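Local coordinates for protein arylmalonate decarboxylase (Bordetella bronchiseptica, PDB 3EIS) that catalyses the decarboxylation of 2-aryl-2-methylmalonates, taking up a proton to give 2-arylpropionates and carbon dioxide, at residues L77-G82 / T102-A107; T106-G111 / V209-A214; V162-L167 / G190-D195. All blocks are in the same frame, centred on the assembly; numbering follows the deposited sequence.

Interaction 1 of 3, residues L77-G82 / T102-A107; sequences LSFYRG and TTMSTA
Helix 75-79 meets the first turn of helix 104-114 where the CA atoms of S78 and S105 lie 5.2 Å apart, the closest CA pair across the contact. The F79 ring is laid across this turn: with CG beside the backbone N and anti to the carbonyl carbon (chi1 -72°), it turns one face to S105, whose CA stands 4.1 Å from the ring centroid in a CH-pi contact 26° off the normal. M104 comes at the ring edge instead; its chain, extended as far as SD, bends at its last torsion and leaves CE 4.4 Å from F79 CE1. S78 OG lies 3.8 Å from M104 CB, but its hydrogen bond goes back to G74 O. A very short bond from S105 OG to S78 O is modelled, yet that hydroxyl is too close to its neighbours for its place to be sure. T103 OG1 caps helix 104-114 weakly, accepting from T106 N in a nearly straight bond (177°) and from S105 N at a poorer angle. The dependable chemistry across the contact is therefore largely apolar and aromatic, with F79 receiving S105 on a face and M104 near its edge, while T103 OG1 serves its own helix start and N86.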
loop_
_atom_site.group_PDB
_atom_site.type_symbol
_atom_site.label_atom_id
_atom_site.label_comp_id
_atom_site.label_asym_id
_atom_site.label_seq_id
_atom_site.Cartn_x
_atom_site.Cartn_y
_atom_site.Cartn_z
ATOM N N LEU A 77 2.676 -5.435 -8.745
ATOM C CA LEU A 77 2.620 -4.309 -9.670
ATOM C C LEU A 77 3.370 -3.012 -9.297
ATOM O O LEU A 77 3.957 -2.405 -10.154
ATOM C CB LEU A 77 1.147 -3.970 -9.878
ATOM C CG LEU A 77 0.403 -4.846 -10.878
ATOM C CD1 LEU A 77 1.110 -6.179 -11.099
ATOM C CD2 LEU A 77 -1.025 -5.038 -10.378
ATOM N N SER A 78 3.260 -2.554 -8.058
ATOM C CA SER A 78 3.878 -1.278 -7.592
ATOM C C SER A 78 5.353 -1.415 -7.149
ATOM O O SER A 78 6.095 -0.443 -7.166
ATOM C CB SER A 78 3.094 -0.717 -6.391
ATOM O OG SER A 78 1.722 -1.058 -6.512
ATOM N N PHE A 79 5.760 -2.607 -6.714
ATOM C CA PHE A 79 7.098 -2.770 -6.108
ATOM C C PHE A 79 8.051 -3.616 -6.937
ATOM O O PHE A 79 9.285 -3.397 -6.918
ATOM C CB PHE A 79 7.010 -3.480 -4.735
ATOM C CG PHE A 79 6.427 -2.648 -3.620
ATOM C CD1 PHE A 79 5.094 -2.803 -3.268
ATOM C CD2 PHE A 79 7.224 -1.751 -2.901
ATOM C CE1 PHE A 79 4.520 -2.061 -2.192
ATOM C CE2 PHE A 79 6.674 -0.986 -1.827
ATOM C CZ PHE A 79 5.335 -1.155 -1.464
ATOM N N TYR A 80 7.520 -4.653 -7.586
ATOM C CA TYR A 80 8.456 -5.719 -8.018
ATOM C C TYR A 80 9.447 -5.324 -9.078
ATOM O O TYR A 80 10.509 -5.971 -9.214
ATOM C CB TYR A 80 7.725 -7.031 -8.386
ATOM C CG TYR A 80 7.206 -7.804 -7.152
ATOM C CD1 TYR A 80 7.212 -7.229 -5.888
ATOM C CD2 TYR A 80 6.690 -9.096 -7.282
ATOM C CE1 TYR A 80 6.726 -7.923 -4.765
ATOM C CE2 TYR A 80 6.217 -9.800 -6.188
ATOM C CZ TYR A 80 6.217 -9.208 -4.935
ATOM O OH TYR A 80 5.722 -9.927 -3.866
ATOM N N ARG A 81 9.154 -4.270 -9.841
ATOM C CA ARG A 81 10.098 -3.937 -10.937
ATOM C C ARG A 81 10.973 -2.739 -10.647
ATOM O O ARG A 81 11.750 -2.287 -11.511
ATOM C CB ARG A 81 9.367 -3.808 -12.269
ATOM C CG ARG A 81 8.457 -4.998 -12.527
ATOM C CD ARG A 81 7.659 -4.859 -13.833
ATOM N NE ARG A 81 7.145 -6.132 -14.373
ATOM C CZ ARG A 81 6.066 -6.776 -13.916
ATOM N NH1 ARG A 81 5.376 -6.313 -12.851
ATOM N NH2 ARG A 81 5.710 -7.928 -14.487
ATOM N N GLY A 82 10.862 -2.237 -9.418
ATOM C CA GLY A 82 11.814 -1.266 -8.927
ATOM C C GLY A 82 11.189 0.096 -8.835
ATOM O O GLY A 82 10.061 0.292 -9.303
ATOM N N THR A 102 -0.937 7.913 -8.943
ATOM C CA THR A 102 -0.076 7.463 -7.855
ATOM C C THR A 102 -0.130 5.954 -7.819
ATOM O O THR A 102 -0.774 5.338 -8.707
ATOM C CB THR A 102 -0.458 8.114 -6.505
ATOM O OG1 THR A 102 0.524 7.783 -5.525
ATOM C CG2 THR A 102 -1.846 7.696 -6.000
ATOM N N THR A 103 0.632 5.342 -6.905
ATOM C CA THR A 103 0.686 3.873 -6.801
ATOM C C THR A 103 0.764 3.523 -5.344
ATOM O O THR A 103 1.092 4.366 -4.546
ATOM C CB THR A 103 1.868 3.198 -7.590
ATOM O OG1 THR A 103 3.090 3.322 -6.854
ATOM C CG2 THR A 103 2.076 3.802 -8.992
ATOM N N MET A 104 0.383 2.306 -4.984
ATOM C CA MET A 104 0.517 1.844 -3.596
ATOM C C MET A 104 1.977 1.880 -3.068
ATOM O O MET A 104 2.193 2.005 -1.874
ATOM C CB MET A 104 -0.044 0.413 -3.519
ATOM C CG MET A 104 -0.501 -0.023 -2.129
ATOM S SD MET A 104 -1.297 -1.635 -2.240
ATOM C CE MET A 104 0.188 -2.506 -2.771
ATOM N N SER A 105 2.983 1.799 -3.946
ATOM C CA SER A 105 4.429 1.853 -3.539
ATOM C C SER A 105 4.776 3.232 -3.085
ATOM O O SER A 105 5.414 3.453 -2.055
ATOM C CB SER A 105 5.285 1.627 -4.777
ATOM O OG SER A 105 5.346 0.259 -4.908
ATOM N N THR A 106 4.347 4.189 -3.899
ATOM C CA THR A 106 4.460 5.616 -3.530
ATOM C C THR A 106 3.783 5.957 -2.196
ATOM O O THR A 106 4.320 6.688 -1.370
ATOM C CB THR A 106 3.847 6.436 -4.641
ATOM O OG1 THR A 106 4.677 6.271 -5.776
ATOM C CG2 THR A 106 3.803 7.912 -4.312
ATOM N N ALA A 107 2.573 5.430 -2.032
ATOM C CA ALA A 107 1.764 5.639 -0.849
ATOM C C ALA A 107 2.534 5.128 0.362
ATOM O O ALA A 107 2.573 5.772 1.366
ATOM C CB ALA A 107 0.415 4.848 -0.995
#

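Interaction 2 of 3, residues T106-G111 / V209-A214; sequences TAVLNG and VSSSPA
A107 and V108 on helix 104-114 pack against V209, S211 and A214 at the junction of strand 208-210 with helix 211-223. The two helices hold matching places in the fold: each directly follows the last strand of a four-stranded parallel sheet of order 2-1-3-4, so the contact joins the two alpha/beta halves of the chain, consistent with the aspartate/glutamate racemase clan to which the family belongs. Most of the apolar contacts involve V108. Its CG2, beside the backbone N and anti to the carbonyl carbon, reaches over the strand-helix junction and meets V209 CG2 at 4.1 Å. The same methyl packs on A214 CB and comes within 3.8 Å of S211 CA, so it spans both the strand end and the first turn of the following helix. V209 sends its two branches to different partners: while CG2 faces V108, V209 CG1 lies 4.1 Å from G111 C. Its chi1 of -12° places CG1 almost eclipsed with the backbone N, a probably strained rotation if modelled correctly. At G111, which has no side chain, the helix backbone itself is brought against the valine. The CB atoms of A107 and A214 approach each other to 4.4 Å, where the small residues let the helix surfaces come close. A second group of contacts sets these methyls beside backbone oxygens. A214 CB lies 4.0 Å from A107 O, which is already engaged within its own helix by G111 N. In the reverse sense, A107 CB rests 3.4 Å from A214 O.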
loop_
_atom_site.group_PDB
_atom_site.type_symbol
_atom_site.label_atom_id
_atom_site.label_comp_id
_atom_site.label_asym_id
_atom_site.label_seq_id
_atom_site.Cartn_x
_atom_site.Cartn_y
_atom_site.Cartn_z
ATOM N N THR A 106 4.347 4.189 -3.899
ATOM C CA THR A 106 4.460 5.616 -3.530
ATOM C C THR A 106 3.783 5.957 -2.196
ATOM O O THR A 106 4.320 6.688 -1.370
ATOM C CB THR A 106 3.847 6.436 -4.641
ATOM O OG1 THR A 106 4.677 6.271 -5.776
ATOM C CG2 THR A 106 3.803 7.912 -4.312
ATOM N N ALA A 107 2.573 5.430 -2.032
ATOM C CA ALA A 107 1.764 5.639 -0.849
ATOM C C ALA A 107 2.534 5.128 0.362
ATOM O O ALA A 107 2.573 5.772 1.366
ATOM C CB ALA A 107 0.415 4.848 -0.995
ATOM N N VAL A 108 3.082 3.915 0.266
ATOM C CA VAL A 108 3.959 3.358 1.309
ATOM C C VAL A 108 5.160 4.208 1.634
ATOM O O VAL A 108 5.396 4.512 2.825
ATOM C CB VAL A 108 4.357 1.918 0.969
ATOM C CG1 VAL A 108 5.567 1.480 1.759
ATOM C CG2 VAL A 108 3.094 0.982 1.267
ATOM N N LEU A 109 5.885 4.628 0.603
ATOM C CA LEU A 109 7.035 5.549 0.759
ATOM C C LEU A 109 6.581 6.842 1.405
ATOM O O LEU A 109 7.243 7.319 2.347
ATOM C CB LEU A 109 7.723 5.862 -0.586
ATOM C CG LEU A 109 8.653 4.774 -1.102
ATOM C CD1 LEU A 109 8.930 5.006 -2.607
ATOM C CD2 LEU A 109 9.994 4.791 -0.285
ATOM N N ASN A 110 5.466 7.406 0.924
ATOM C CA ASN A 110 4.947 8.666 1.510
ATOM C C ASN A 110 4.566 8.446 2.989
ATOM O O ASN A 110 4.833 9.289 3.829
ATOM C CB ASN A 110 3.696 9.184 0.801
ATOM C CG ASN A 110 3.986 9.894 -0.519
ATOM O OD1 ASN A 110 3.081 10.031 -1.369
ATOM N ND2 ASN A 110 5.206 10.341 -0.704
ATOM N N GLY A 111 3.945 7.308 3.289
ATOM C CA GLY A 111 3.588 6.953 4.661
ATOM C C GLY A 111 4.783 6.726 5.564
ATOM O O GLY A 111 4.857 7.278 6.677
ATOM N N VAL A 209 3.294 0.737 8.897
ATOM C CA VAL A 209 2.580 1.011 7.654
ATOM C C VAL A 209 2.229 -0.231 6.906
ATOM O O VAL A 209 3.045 -1.137 6.775
ATOM C CB VAL A 209 3.012 2.225 6.792
ATOM C CG1 VAL A 209 3.992 3.213 7.490
ATOM C CG2 VAL A 209 3.284 1.861 5.318
ATOM N N SER A 210 0.972 -0.299 6.498
ATOM C CA SER A 210 0.512 -1.423 5.721
ATOM C C SER A 210 0.105 -0.905 4.330
ATOM O O SER A 210 -0.469 0.174 4.189
ATOM C CB SER A 210 -0.695 -2.050 6.437
ATOM O OG SER A 210 -1.006 -3.331 5.900
ATOM N N SER A 211 0.399 -1.690 3.320
ATOM C CA SER A 211 0.182 -1.330 1.935
ATOM C C SER A 211 -1.209 -0.797 1.548
ATOM O O SER A 211 -1.336 0.300 1.016
ATOM C CB SER A 211 0.427 -2.591 1.127
ATOM O OG SER A 211 1.784 -2.531 0.732
ATOM N N SER A 212 -2.244 -1.583 1.794
ATOM C CA SER A 212 -3.590 -1.184 1.342
ATOM C C SER A 212 -4.084 0.052 2.081
ATOM O O SER A 212 -4.505 1.039 1.480
ATOM C CB SER A 212 -4.552 -2.376 1.461
ATOM O OG SER A 212 -5.881 -2.028 1.114
ATOM N N PRO A 213 -3.975 0.046 3.413
ATOM C CA PRO A 213 -4.369 1.265 4.117
ATOM C C PRO A 213 -3.596 2.504 3.736
ATOM O O PRO A 213 -4.201 3.533 3.588
ATOM C CB PRO A 213 -4.113 0.910 5.592
ATOM C CG PRO A 213 -4.233 -0.594 5.625
ATOM C CD PRO A 213 -3.636 -1.057 4.337
ATOM N N ALA A 214 -2.283 2.412 3.546
ATOM C CA ALA A 214 -1.453 3.518 3.066
ATOM C C ALA A 214 -1.938 3.989 1.676
ATOM O O ALA A 214 -1.936 5.171 1.388
ATOM C CB ALA A 214 0.052 3.038 2.957
#

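Interaction 3 of 3, residues V162-L167 / G190-D195; sequences VDTATL and GLLTLD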
loop_
_atom_site.group_PDB
_atom_site.type_symbol
_atom_site.label_atom_id
_atom_site.label_comp_id
_atom_site.label_asym_id
_atom_site.label_seq_id
_atom_site.Cartn_x
_atom_site.Cartn_y
_atom_site.Cartn_z
ATOM N N VAL A 162 -5.135 -17.634 9.513
ATOM C CA VAL A 162 -4.299 -16.683 10.218
ATOM C C VAL A 162 -5.188 -15.620 10.865
ATOM O O VAL A 162 -5.973 -14.939 10.187
ATOM C CB VAL A 162 -3.266 -16.011 9.262
ATOM C CG1 VAL A 162 -3.858 -15.811 7.851
ATOM C CG2 VAL A 162 -2.753 -14.691 9.843
ATOM N N ASP A 163 -5.073 -15.496 12.185
ATOM C CA ASP A 163 -5.842 -14.494 12.922
ATOM C C ASP A 163 -5.052 -13.192 13.189
ATOM O O ASP A 163 -3.856 -13.109 12.904
ATOM C CB ASP A 163 -6.432 -15.095 14.199
ATOM C CG ASP A 163 -5.422 -15.905 14.998
ATOM O OD1 ASP A 163 -4.219 -15.556 14.973
ATOM O OD2 ASP A 163 -5.839 -16.875 15.672
ATOM N N THR A 164 -5.733 -12.168 13.698
ATOM C CA THR A 164 -5.083 -10.896 13.983
ATOM C C THR A 164 -3.875 -11.196 14.855
ATOM O O THR A 164 -2.781 -10.646 14.661
ATOM C CB THR A 164 -6.050 -9.875 14.691
ATOM O OG1 THR A 164 -7.019 -9.390 13.747
ATOM C CG2 THR A 164 -5.271 -8.693 15.262
ATOM N N ALA A 165 -4.086 -12.114 15.785
ATOM C CA ALA A 165 -3.076 -12.581 16.738
ATOM C C ALA A 165 -1.754 -12.938 16.078
ATOM O O ALA A 165 -0.680 -12.673 16.605
ATOM C CB ALA A 165 -3.603 -13.819 17.459
ATOM N N THR A 166 -1.853 -13.598 14.946
ATOM C CA THR A 166 -0.657 -14.074 14.285
ATOM C C THR A 166 -0.045 -13.008 13.322
ATOM O O THR A 166 1.164 -12.968 13.153
ATOM C CB THR A 166 -0.879 -15.492 13.655
ATOM O OG1 THR A 166 -2.091 -15.510 12.887
ATOM C CG2 THR A 166 -0.991 -16.564 14.771
ATOM N N LEU A 167 -0.871 -12.156 12.722
ATOM C CA LEU A 167 -0.390 -10.903 12.120
ATOM C C LEU A 167 0.424 -10.031 13.138
ATOM O O LEU A 167 1.520 -9.558 12.800
ATOM C CB LEU A 167 -1.571 -10.114 11.536
ATOM C CG LEU A 167 -1.893 -10.021 10.047
ATOM C CD1 LEU A 167 -1.225 -11.141 9.180
ATOM C CD2 LEU A 167 -3.390 -9.952 9.836
ATOM N N GLY A 190 -3.994 -9.291 4.870
ATOM C CA GLY A 190 -5.197 -9.012 4.126
ATOM C C GLY A 190 -6.249 -8.358 4.978
ATOM O O GLY A 190 -6.047 -7.225 5.406
ATOM N N LEU A 191 -7.371 -9.056 5.209
ATOM C CA LEU A 191 -8.517 -8.460 5.895
ATOM C C LEU A 191 -8.158 -7.943 7.270
ATOM O O LEU A 191 -8.491 -6.816 7.615
ATOM C CB LEU A 191 -9.703 -9.437 6.012
ATOM C CG LEU A 191 -10.692 -9.470 4.838
ATOM C CD1 LEU A 191 -12.096 -9.890 5.299
ATOM C CD2 LEU A 191 -10.746 -8.105 4.134
ATOM N N LEU A 192 -7.470 -8.778 8.042
ATOM C CA LEU A 192 -7.183 -8.512 9.452
ATOM C C LEU A 192 -6.070 -7.493 9.718
ATOM O O LEU A 192 -5.680 -7.283 10.888
ATOM C CB LEU A 192 -6.868 -9.839 10.173
ATOM C CG LEU A 192 -8.038 -10.826 10.311
ATOM C CD1 LEU A 192 -7.685 -11.924 11.301
ATOM C CD2 LEU A 192 -9.359 -10.127 10.750
ATOM N N THR A 193 -5.573 -6.855 8.649
ATOM C CA THR A 193 -4.447 -5.944 8.756
ATOM C C THR A 193 -4.773 -4.742 9.614
ATOM O O THR A 193 -3.963 -4.330 10.432
ATOM C CB THR A 193 -3.963 -5.460 7.345
ATOM O OG1 THR A 193 -3.375 -6.567 6.613
ATOM C CG2 THR A 193 -2.971 -4.331 7.485
ATOM N N LEU A 194 -5.940 -4.149 9.405
ATOM C CA LEU A 194 -6.337 -2.940 10.115
ATOM C C LEU A 194 -6.607 -3.134 11.635
ATOM O O LEU A 194 -6.479 -2.196 12.397
ATOM C CB LEU A 194 -7.566 -2.302 9.432
ATOM C CG LEU A 194 -7.523 -1.475 8.149
ATOM C CD1 LEU A 194 -8.940 -1.052 7.844
ATOM C CD2 LEU A 194 -6.698 -0.262 8.329
ATOM N N ASP A 195 -7.036 -4.333 12.045
ATOM C CA ASP A 195 -7.022 -4.791 13.445
ATOM C C ASP A 195 -5.618 -4.992 14.080
ATOM O O ASP A 195 -5.434 -4.754 15.272
ATOM C CB ASP A 195 -7.771 -6.123 13.540
ATOM C CG ASP A 195 -9.267 -5.955 13.480
ATOM O OD1 ASP A 195 -9.732 -4.819 13.256
ATOM O OD2 ASP A 195 -9.995 -6.969 13.670
#
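With CG anti to the carbonyl carbon (chi1 -67°) and CD1 anti to CA (chi2 -167°), the L192 side chain carries CD1 to the start of helix 164-177, while T164, at chi1 -72°, sets OG1 anti to its own carbonyl carbon and beside this leucine. CD1 of L192 presses on the backbone there, in an unusually tight approach of 3.1 Å to T164 N; its 3.6 Å distance from V162 O is ordinary packing. T164 OG1 also packs 3.4 Å from D195 CB, the two side chains crossing at about a right angle; the D195 carboxylate has its polar partner in R26, through a salt bridge. One turn further along, L167 comes across the base of L192, and CD2 lies 3.5 Å from L192 CB, tighter than usual carbon packing. D163 stabilises this helix start: its OD1 accepts a weak capping bond from T166 N, and its O receives both T166 N and L167 N. The contact thus sets the N-terminal ends of two helices, 164-177 and 193-204, side by side. L192 is itself the N-cap residue of helix 193-204, the helical connection in the beta-alpha-beta crossover from strand 183-186 to strand 208-210, a basic unit of parallel alpha/beta folds.

In the fold
From the N terminus, interaction 1 opens just beyond strand 69-72 and closes a short loop, largely helix 83-97, at the start of helix 104-114. Interaction 2 begins where it ends, sharing T106 and A107, and closes a much longer loop, with 97 intervening residues, at strand 208-210 and helix 211-223. Interaction 3 is nested inside that loop, tying helix 164-177 to helix 193-204 within the second sheet's half. Interactions 1 and 2 form continuous packing, with F79 against V108 and M104 against S211, at the seam between the halves. Interaction 3 lies further out, its centre about 17 Å from that of interaction 2, linked through L194 packing on P213.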